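Local structure of Low molecular weight protein-tyrosine-phosphatase PtpA (Staphylococcus aureus, 3ROF) at residues H42-G47 with I74-E79; F84-A89 with K106-K111; F110-F115 with L140-N145. The protein hydrolyses phosphotyrosine in proteins to tyrosine and phosphate, and probably serves as a secreted effector that counteracts host defences during infection. All coordinates share one frame; numbering follows the deposited sequence.

Contact 1: H42-G47 with I74-E79; sequences HSRGTG and ISELFE. With PO4 (phosphate ion), chain D.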
loop_
_atom_site.group_PDB
_atom_site.type_symbol
_atom_site.label_atom_id
_atom_site.label_comp_id
_atom_site.label_asym_id
_atom_site.label_seq_id
_atom_site.Cartn_x
_atom_site.Cartn_y
_atom_site.Cartn_z
ATOM N N HIS A 42 -6.467 0.187 -2.137
ATOM C CA HIS A 42 -5.966 0.254 -3.507
ATOM C C HIS A 42 -4.456 0.105 -3.492
ATOM O O HIS A 42 -3.822 0.245 -2.441
ATOM C CB HIS A 42 -6.274 1.628 -4.099
ATOM C CG HIS A 42 -7.696 2.045 -3.978
ATOM N ND1 HIS A 42 -8.599 1.999 -5.023
ATOM C CD2 HIS A 42 -8.361 2.585 -2.941
ATOM C CE1 HIS A 42 -9.764 2.479 -4.620
ATOM N NE2 HIS A 42 -9.639 2.856 -3.367
ATOM N N SER A 43 -3.858 -0.034 -4.666
ATOM C CA SER A 43 -2.420 0.075 -4.782
ATOM C C SER A 43 -2.027 0.613 -6.154
ATOM O O SER A 43 -2.754 0.425 -7.145
ATOM C CB SER A 43 -1.738 -1.263 -4.506
ATOM O OG SER A 43 -2.096 -2.251 -5.454
ATOM N N ARG A 44 -0.848 1.245 -6.183
ATOM C CA ARG A 44 -0.295 1.805 -7.392
ATOM C C ARG A 44 1.212 1.630 -7.352
ATOM O O ARG A 44 1.815 1.517 -6.278
ATOM C CB ARG A 44 -0.601 3.304 -7.491
ATOM C CG ARG A 44 -2.046 3.723 -7.595
ATOM C CD ARG A 44 -2.658 3.264 -8.894
ATOM N NE ARG A 44 -3.989 3.842 -9.144
ATOM C CZ ARG A 44 -5.117 3.289 -8.746
ATOM N NH1 ARG A 44 -5.113 2.180 -8.009
ATOM N NH2 ARG A 44 -6.275 3.886 -9.034
ATOM N N GLY A 45 1.805 1.746 -8.547
ATOM C CA GLY A 45 3.239 1.767 -8.704
ATOM C C GLY A 45 3.633 3.019 -9.481
ATOM O O GLY A 45 3.049 3.297 -10.512
ATOM N N THR A 46 4.583 3.783 -8.958
ATOM C CA THR A 46 4.983 4.990 -9.668
ATOM C C THR A 46 5.602 4.688 -11.027
ATOM O O THR A 46 5.562 5.527 -11.917
ATOM C CB THR A 46 5.951 5.817 -8.859
ATOM O OG1 THR A 46 7.173 5.110 -8.687
ATOM C CG2 THR A 46 5.391 6.192 -7.498
ATOM N N GLY A 47 6.220 3.514 -11.137
ATOM C CA GLY A 47 6.961 3.137 -12.326
ATOM C C GLY A 47 6.500 1.882 -13.000
ATOM O O GLY A 47 7.261 1.319 -13.781
ATOM N N ILE A 74 -4.119 -6.349 -9.878
ATOM C CA ILE A 74 -3.214 -6.217 -11.015
ATOM C C ILE A 74 -2.479 -4.873 -10.957
ATOM O O ILE A 74 -2.904 -3.913 -10.305
ATOM C CB ILE A 74 -3.920 -6.450 -12.387
ATOM C CG1 ILE A 74 -5.078 -5.470 -12.555
ATOM C CG2 ILE A 74 -4.396 -7.893 -12.499
ATOM C CD1 ILE A 74 -5.829 -5.563 -13.864
ATOM N N SER A 75 -1.385 -4.802 -11.693
ATOM C CA SER A 75 -0.527 -3.626 -11.638
ATOM C C SER A 75 -1.204 -2.414 -12.278
ATOM O O SER A 75 -1.822 -2.502 -13.326
ATOM C CB SER A 75 0.817 -3.920 -12.273
ATOM O OG SER A 75 0.646 -4.271 -13.628
ATOM N N GLU A 76 -1.065 -1.290 -11.572
ATOM C CA GLU A 76 -1.661 -0.014 -11.960
ATOM C C GLU A 76 -0.684 1.121 -11.714
ATOM O O GLU A 76 -0.084 1.187 -10.669
ATOM C CB GLU A 76 -2.916 0.242 -11.135
ATOM C CG GLU A 76 -4.031 -0.730 -11.416
ATOM C CD GLU A 76 -5.160 -0.613 -10.398
ATOM O OE1 GLU A 76 -6.096 0.208 -10.632
ATOM O OE2 GLU A 76 -5.105 -1.302 -9.336
ATOM N N LEU A 77 -0.546 1.985 -12.699
ATOM C CA LEU A 77 0.346 3.132 -12.627
ATOM C C LEU A 77 -0.227 4.190 -11.713
ATOM O O LEU A 77 -1.426 4.481 -11.752
ATOM C CB LEU A 77 0.509 3.725 -14.025
ATOM C CG LEU A 77 1.523 4.841 -14.199
ATOM C CD1 LEU A 77 2.911 4.367 -13.984
ATOM C CD2 LEU A 77 1.374 5.478 -15.565
ATOM N N PHE A 78 0.638 4.814 -10.910
ATOM C CA PHE A 78 0.288 6.025 -10.198
ATOM C C PHE A 78 0.179 7.159 -11.216
ATOM O O PHE A 78 1.197 7.608 -11.746
ATOM C CB PHE A 78 1.307 6.357 -9.105
ATOM C CG PHE A 78 0.793 7.405 -8.141
ATOM C CD1 PHE A 78 0.201 7.052 -6.958
ATOM C CD2 PHE A 78 0.801 8.760 -8.497
ATOM C CE1 PHE A 78 -0.333 7.997 -6.098
ATOM C CE2 PHE A 78 0.270 9.708 -7.643
ATOM C CZ PHE A 78 -0.303 9.315 -6.434
ATOM N N GLU A 79 -1.061 7.564 -11.500
ATOM C CA GLU A 79 -1.377 8.461 -12.593
ATOM C C GLU A 79 -1.092 9.891 -12.268
ATOM O O GLU A 79 -0.934 10.265 -11.094
ATOM C CB GLU A 79 -2.850 8.325 -12.982
ATOM C CG GLU A 79 -3.228 6.950 -13.463
HETATM P P PO4 D . -8.847 1.090 -8.493
HETATM O O1 PO4 D . -10.233 0.775 -7.987
HETATM O O2 PO4 D . -8.885 2.393 -9.228
HETATM O O3 PO4 D . -7.826 1.323 -7.393
HETATM O O4 PO4 D . -8.333 0.052 -9.461
HETATM O O HOH W 1 -5.886 -0.704 -6.784
HETATM O O HOH W 2 -1.716 -5.117 -7.330
#
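Beside the paired side chains of Arg-44 and Glu-76, oxygen O3 of a bound phosphate is gripped by several donors at once. His-42 ND1 makes the shortest of these bonds, 2.6 Å to O3 and nearly straight at 168°, and Arg-44 NH1 meets the same oxygen at 2.9 Å in the plane of its guanidinium group. Water 1 accepts from Ser-43 N and lies within bonding distance of phosphate O3 and Glu-76 OE2, though it has more acceptors around it than protons to give. Arg-44 NH2 turns chiefly to phosphate O2. The ion probably comes from the crystallisation liquor.

This site flanks strand 39-45, an outer strand of the four-stranded parallel sheet of the low molecular weight phosphatase fold, where the loop before strand 86-89 passes beside it. Their backbones join at a single beta bridge between Gly-45 and Leu-77: Gly-45 N donates to Glu-76 O at 2.9 Å, nearly along the C=O axis, and Phe-78 N returns a bond of 2.9 Å to Gly-45 O, approaching from above the carbonyl plane.

Glu-76 brings OE1 over one face of the guanidinium group, toward its rim, with the carboxylate plane turned 36° from it. OE1 lies 3.4 Å from Arg-44 NH1, a salt bridge of charges alone, since no N-H points at this oxygen. NH1 instead donates to Ser-43 O, again within the guanidinium plane, and NE forms a salt bridge with Asp-82, so the group is held around its edge. A bend at chi2 (-66°) brings Arg-44 CD back over the loop, 3.3 Å from Leu-77 O. Phe-78 leads away from the strand toward Ile-98 and Ile-101 of helix 92-101, but the edge of its ring still touches Arg-44, with Phe-78 CD1 3.9 Å from Arg-44 CB.

Contact 2: F84-A89 with K106-K111; sequences FDYIVA and KGQLFK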
loop_
_atom_site.group_PDB
_atom_site.type_symbol
_atom_site.label_atom_id
_atom_site.label_comp_id
_atom_site.label_asym_id
_atom_site.label_seq_id
_atom_site.Cartn_x
_atom_site.Cartn_y
_atom_site.Cartn_z
ATOM N N PHE A 84 -5.905 9.908 -3.189
ATOM C CA PHE A 84 -6.661 9.057 -2.309
ATOM C C PHE A 84 -6.690 9.763 -0.955
ATOM O O PHE A 84 -5.870 10.643 -0.691
ATOM C CB PHE A 84 -5.967 7.695 -2.141
ATOM C CG PHE A 84 -5.689 7.000 -3.444
ATOM C CD1 PHE A 84 -6.584 6.124 -3.960
ATOM C CD2 PHE A 84 -4.497 7.233 -4.148
ATOM C CE1 PHE A 84 -6.336 5.486 -5.172
ATOM C CE2 PHE A 84 -4.258 6.620 -5.335
ATOM C CZ PHE A 84 -5.164 5.743 -5.847
ATOM N N ASP A 85 -7.595 9.376 -0.076
ATOM C CA ASP A 85 -7.618 9.993 1.246
ATOM C C ASP A 85 -6.308 9.764 2.010
ATOM O O ASP A 85 -5.819 10.674 2.712
ATOM C CB ASP A 85 -8.783 9.473 2.071
ATOM C CG ASP A 85 -10.105 9.801 1.428
ATOM O OD1 ASP A 85 -10.398 10.995 1.299
ATOM O OD2 ASP A 85 -10.813 8.892 0.964
ATOM N N TYR A 86 -5.765 8.549 1.887
ATOM C CA TYR A 86 -4.520 8.178 2.538
ATOM C C TYR A 86 -3.652 7.490 1.517
ATOM O O TYR A 86 -4.143 6.614 0.806
ATOM C CB TYR A 86 -4.761 7.233 3.712
ATOM C CG TYR A 86 -5.683 7.854 4.737
ATOM C CD1 TYR A 86 -5.185 8.651 5.767
ATOM C CD2 TYR A 86 -7.064 7.694 4.633
ATOM C CE1 TYR A 86 -6.057 9.297 6.653
ATOM C CE2 TYR A 86 -7.921 8.317 5.518
ATOM C CZ TYR A 86 -7.402 9.090 6.523
ATOM O OH TYR A 86 -8.268 9.708 7.400
ATOM N N ILE A 87 -2.403 7.908 1.426
ATOM C CA ILE A 87 -1.424 7.317 0.493
ATOM C C ILE A 87 -0.261 6.832 1.352
ATOM O O ILE A 87 0.340 7.625 2.092
ATOM C CB ILE A 87 -0.948 8.335 -0.579
ATOM C CG1 ILE A 87 -2.153 8.905 -1.337
ATOM C CG2 ILE A 87 0.012 7.673 -1.520
ATOM C CD1 ILE A 87 -1.793 9.957 -2.273
ATOM N N VAL A 88 0.061 5.549 1.255
ATOM C CA VAL A 88 1.041 4.943 2.120
ATOM C C VAL A 88 2.147 4.362 1.223
ATOM O O VAL A 88 1.971 3.321 0.573
ATOM C CB VAL A 88 0.428 3.861 3.015
ATOM C CG1 VAL A 88 1.519 3.238 3.911
ATOM C CG2 VAL A 88 -0.706 4.469 3.855
ATOM N N ALA A 89 3.269 5.067 1.206
ATOM C CA ALA A 89 4.420 4.754 0.377
ATOM C C ALA A 89 5.322 3.757 1.087
ATOM O O ALA A 89 5.374 3.723 2.309
ATOM C CB ALA A 89 5.200 6.033 0.122
ATOM N N LYS A 106 -3.845 15.901 -2.605
ATOM C CA LYS A 106 -4.566 16.410 -1.425
ATOM C C LYS A 106 -4.665 15.440 -0.253
ATOM O O LYS A 106 -4.841 15.854 0.899
ATOM C CB LYS A 106 -5.998 16.806 -1.791
ATOM C CG LYS A 106 -6.080 17.928 -2.864
ATOM N N GLY A 107 -4.583 14.149 -0.534
ATOM C CA GLY A 107 -4.618 13.160 0.527
ATOM C C GLY A 107 -3.404 13.234 1.422
ATOM O O GLY A 107 -2.419 13.896 1.098
ATOM N N GLN A 108 -3.454 12.500 2.522
ATOM C CA GLN A 108 -2.362 12.424 3.493
ATOM C C GLN A 108 -1.371 11.359 3.045
ATOM O O GLN A 108 -1.737 10.208 2.855
ATOM C CB GLN A 108 -2.918 12.058 4.845
ATOM C CG GLN A 108 -3.870 13.126 5.359
ATOM C CD GLN A 108 -4.514 12.735 6.636
ATOM O OE1 GLN A 108 -3.817 12.411 7.589
ATOM N NE2 GLN A 108 -5.837 12.759 6.686
ATOM N N LEU A 109 -0.116 11.759 2.953
ATOM C CA LEU A 109 0.946 10.882 2.455
ATOM C C LEU A 109 1.873 10.495 3.604
ATOM O O LEU A 109 2.419 11.357 4.296
ATOM C CB LEU A 109 1.714 11.631 1.370
ATOM C CG LEU A 109 2.942 10.944 0.756
ATOM C CD1 LEU A 109 2.610 9.620 0.127
ATOM C CD2 LEU A 109 3.571 11.865 -0.242
ATOM N N PHE A 110 2.056 9.192 3.793
ATOM C CA PHE A 110 2.886 8.617 4.866
ATOM C C PHE A 110 3.773 7.555 4.252
ATOM O O PHE A 110 3.471 7.051 3.178
ATOM C CB PHE A 110 2.027 7.931 5.913
ATOM C CG PHE A 110 1.092 8.834 6.604
ATOM C CD1 PHE A 110 1.545 9.646 7.625
ATOM C CD2 PHE A 110 -0.254 8.846 6.326
ATOM C CE1 PHE A 110 0.678 10.481 8.316
ATOM C CE2 PHE A 110 -1.137 9.707 7.028
ATOM C CZ PHE A 110 -0.652 10.498 8.011
ATOM N N LYS A 111 4.820 7.151 4.976
ATOM C CA LYS A 111 5.502 5.881 4.743
ATOM C C LYS A 111 4.893 4.824 5.648
ATOM O O LYS A 111 4.531 5.098 6.778
ATOM C CB LYS A 111 6.992 5.991 5.021
ATOM C CG LYS A 111 7.730 6.824 4.018
ATOM C CD LYS A 111 9.271 6.847 4.412
ATOM C CE LYS A 111 10.123 7.710 3.525
ATOM N NZ LYS A 111 11.487 7.662 4.085
HETATM O O HOH W 3 -7.175 12.676 3.992
#
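Gln-108 lies alongside Tyr-86, both side chains pointing the same way from neighbouring strands. Its CB sits 3.9 Å from Asp-85 O and also borders Tyr-86 CD1; CG stays near the same carbonyl. With CD anti to CA (chi2 175°), the chain runs out along the tyrosine, and CD comes 3.8 Å from Tyr-86 CE1. At the tip, NE2 reaches the same CE1 at 3.5 Å, the amide and ring planes turned 55° apart. NE2 also donates to water 3, which donates in turn to Asp-85 O. Asp-153 binds both NE2 and the tyrosine hydroxyl, while OE1 is bonded to the Tyr-149 hydroxyl.

The two strands, 86-89 and 108-111, are the parallel arms of a beta-alpha-beta unit whose crossover is helix 92-101. Four backbone hydrogen bonds tie them: Gln-108 N to Asp-85 O, Ile-87 N to Gln-108 O, Phe-110 N to Ile-87 O, and Ala-89 N to Phe-110 O. On the face opposite Gln-108, Leu-109 CD1 packs 3.6 Å from Ile-87 CG2 and also touches Ala-89 CB. Ahead of the strands, Gly-107 CA closes to 3.1 Å on Phe-84 O in a CA-H...O contact.

Contact 3: F110-F115 with L140-N145; sequences FKLLEF and LSSCDN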
loop_
_atom_site.group_PDB
_atom_site.type_symbol
_atom_site.label_atom_id
_atom_site.label_comp_id
_atom_site.label_asym_id
_atom_site.label_seq_id
_atom_site.Cartn_x
_atom_site.Cartn_y
_atom_site.Cartn_z
ATOM N N PHE A 110 2.056 9.192 3.793
ATOM C CA PHE A 110 2.886 8.617 4.866
ATOM C C PHE A 110 3.773 7.555 4.252
ATOM O O PHE A 110 3.471 7.051 3.178
ATOM C CB PHE A 110 2.027 7.931 5.913
ATOM C CG PHE A 110 1.092 8.834 6.604
ATOM C CD1 PHE A 110 1.545 9.646 7.625
ATOM C CD2 PHE A 110 -0.254 8.846 6.326
ATOM C CE1 PHE A 110 0.678 10.481 8.316
ATOM C CE2 PHE A 110 -1.137 9.707 7.028
ATOM C CZ PHE A 110 -0.652 10.498 8.011
ATOM N N LYS A 111 4.820 7.151 4.976
ATOM C CA LYS A 111 5.502 5.881 4.743
ATOM C C LYS A 111 4.893 4.824 5.648
ATOM O O LYS A 111 4.531 5.098 6.778
ATOM C CB LYS A 111 6.992 5.991 5.021
ATOM C CG LYS A 111 7.730 6.824 4.018
ATOM C CD LYS A 111 9.271 6.847 4.412
ATOM C CE LYS A 111 10.123 7.710 3.525
ATOM N NZ LYS A 111 11.487 7.662 4.085
ATOM N N LEU A 112 4.816 3.592 5.136
ATOM C CA LEU A 112 4.274 2.463 5.874
ATOM C C LEU A 112 4.853 2.378 7.271
ATOM O O LEU A 112 4.111 2.163 8.260
ATOM C CB LEU A 112 4.535 1.181 5.125
ATOM C CG LEU A 112 4.010 -0.097 5.804
ATOM C CD1 LEU A 112 2.520 -0.194 5.711
ATOM C CD2 LEU A 112 4.642 -1.340 5.207
ATOM N N LEU A 113 6.178 2.474 7.389
ATOM C CA LEU A 113 6.831 2.188 8.670
ATOM C C LEU A 113 6.699 3.324 9.688
ATOM O O LEU A 113 7.140 3.165 10.832
ATOM C CB LEU A 113 8.274 1.740 8.433
ATOM C CG LEU A 113 8.372 0.372 7.733
ATOM C CD1 LEU A 113 9.843 0.077 7.436
ATOM C CD2 LEU A 113 7.786 -0.769 8.569
ATOM N N GLU A 114 6.065 4.430 9.302
ATOM C CA GLU A 114 5.682 5.430 10.296
ATOM C C GLU A 114 4.660 4.859 11.295
ATOM O O GLU A 114 4.546 5.371 12.415
ATOM C CB GLU A 114 5.103 6.682 9.647
ATOM C CG GLU A 114 6.088 7.456 8.869
ATOM C CD GLU A 114 5.503 8.749 8.402
ATOM O OE1 GLU A 114 5.325 9.674 9.241
ATOM O OE2 GLU A 114 5.175 8.866 7.225
ATOM N N PHE A 115 3.992 3.776 10.908
ATOM C CA PHE A 115 2.997 3.099 11.737
ATOM C C PHE A 115 3.583 1.881 12.457
ATOM O O PHE A 115 2.831 1.095 13.009
ATOM C CB PHE A 115 1.813 2.718 10.884
ATOM C CG PHE A 115 1.112 3.933 10.309
ATOM C CD1 PHE A 115 0.158 4.621 11.057
ATOM C CD2 PHE A 115 1.425 4.402 9.027
ATOM C CE1 PHE A 115 -0.443 5.754 10.527
ATOM C CE2 PHE A 115 0.845 5.527 8.505
ATOM C CZ PHE A 115 -0.090 6.212 9.259
ATOM N N LEU A 140 2.825 -6.458 8.649
ATOM C CA LEU A 140 2.120 -6.863 9.865
ATOM C C LEU A 140 2.451 -5.938 11.027
ATOM O O LEU A 140 1.610 -5.685 11.897
ATOM C CB LEU A 140 2.435 -8.315 10.238
ATOM C CG LEU A 140 1.369 -9.301 9.791
ATOM C CD1 LEU A 140 1.173 -9.301 8.283
ATOM C CD2 LEU A 140 1.737 -10.678 10.306
ATOM N N SER A 141 3.661 -5.385 11.078
ATOM C CA SER A 141 4.040 -4.538 12.184
ATOM C C SER A 141 3.296 -3.201 12.159
ATOM O O SER A 141 3.176 -2.542 13.187
ATOM C CB SER A 141 5.536 -4.326 12.210
ATOM O OG SER A 141 5.995 -3.357 11.272
ATOM N N SER A 142 2.810 -2.828 10.985
ATOM C CA SER A 142 2.126 -1.545 10.767
ATOM C C SER A 142 0.615 -1.618 10.639
ATOM O O SER A 142 -0.040 -0.592 10.808
ATOM C CB SER A 142 2.639 -0.893 9.485
ATOM O OG SER A 142 3.963 -0.473 9.622
ATOM N N CYS A 143 0.075 -2.798 10.313
ATOM C CA CYS A 143 -1.254 -2.851 9.743
ATOM C C CYS A 143 -2.332 -2.393 10.730
ATOM O O CYS A 143 -3.143 -1.530 10.371
ATOM C CB CYS A 143 -1.518 -4.274 9.243
ATOM S SG CYS A 143 -3.051 -4.436 8.299
ATOM N N ASP A 144 -2.366 -2.963 11.923
ATOM C CA ASP A 144 -3.429 -2.539 12.854
ATOM C C ASP A 144 -3.256 -1.080 13.277
ATOM O O ASP A 144 -4.261 -0.389 13.478
ATOM C CB ASP A 144 -3.475 -3.423 14.061
ATOM C CG ASP A 144 -4.125 -4.757 13.769
ATOM O OD1 ASP A 144 -5.086 -4.795 13.008
ATOM O OD2 ASP A 144 -3.738 -5.763 14.426
ATOM N N ASN A 145 -2.031 -0.579 13.424
ATOM C CA ASN A 145 -1.826 0.818 13.787
ATOM C C ASN A 145 -2.321 1.751 12.690
ATOM O O ASN A 145 -2.925 2.798 12.974
ATOM C CB ASN A 145 -0.347 1.067 14.044
ATOM C CG ASN A 145 0.145 0.435 15.300
ATOM O OD1 ASN A 145 -0.617 0.167 16.225
ATOM N ND2 ASN A 145 1.434 0.157 15.346
#
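The Phe-115 ring has Asn-145 at an oblique approach, CD1 lying 4.1 Å from Asn-145 O, and turns its edge elsewhere: Phe-110 CD2 and Leu-112 O lie at that edge, in the ring plane. Against Phe-110 it forms a T-shaped stack, with Phe-115 CZ standing 3.9 Å above one face of the Phe-110 ring and displaced toward the rim. Glu-114 OE2 lies in plane at the edge of Phe-110; this oxygen accepts Lys-111 N through its anti lone pair, clasping the turn that follows the strand.

The third flat group, the Asn-145 amide, bonds to the Phe-115 backbone. ND2 reaches Phe-115 O at 2.9 Å, with an angle of 167° at the hydrogen, and the acceptor lies in the amide plane. Ser-142 CA adds a CA-H...O contact to this carbonyl oxygen.

Leu-112 O, in the 3-10 segment 112-114, receives two hydrogen bonds from opposite faces of its carbonyl plane: Ser-142 OG at 3.0 Å, and Phe-115 N at 3.1 Å. Ser-142 OG stands anti to its own carbonyl carbon (chi1 -69°), and its CB packs 3.8 Å from Leu-112 CD1. Leu-113 touches more lightly, its CD2 4.0 Å from Ser-142 OG.

The turn leaving strand 108-111 is thus fastened to the middle of helix 132-153. Met-138, Val-139 and Leu-146 of that helix extend the packing against Leu-113, Leu-112 and Phe-115, while Cys-143 and Asp-144 of the helix face helix 19-33, where Asp-144 forms salt bridges with Arg-30 and, just past that helix, with Arg-34.

How the contacts relate
All three contacts reach the same parallel sheet. Strand 7-13 lies between strand 39-45 of contact 1 and strand 86-89 of contact 2, yet the two contacts touch through Phe-84, whose CZ lies 3.8 Å from Arg-44 CZ and whose CE1 lies 3.9 Å from His-42 CG, beside the phosphate. Contacts 2 and 3 share Phe-110 and Lys-111, and Ala-89 O to Leu-112 N, 2.9 Å, is a probable hydrogen bond between them. Contacts 1 and 3 do not meet, their nearest atoms being about 10 Å apart. Gly-45, by its CA, is about 5 Å from the side chain of Cys-13, the probable nucleophile, while the Leu-112 side chain in contact 3 is about 7 Å from that of Arg-19, also probably catalytic.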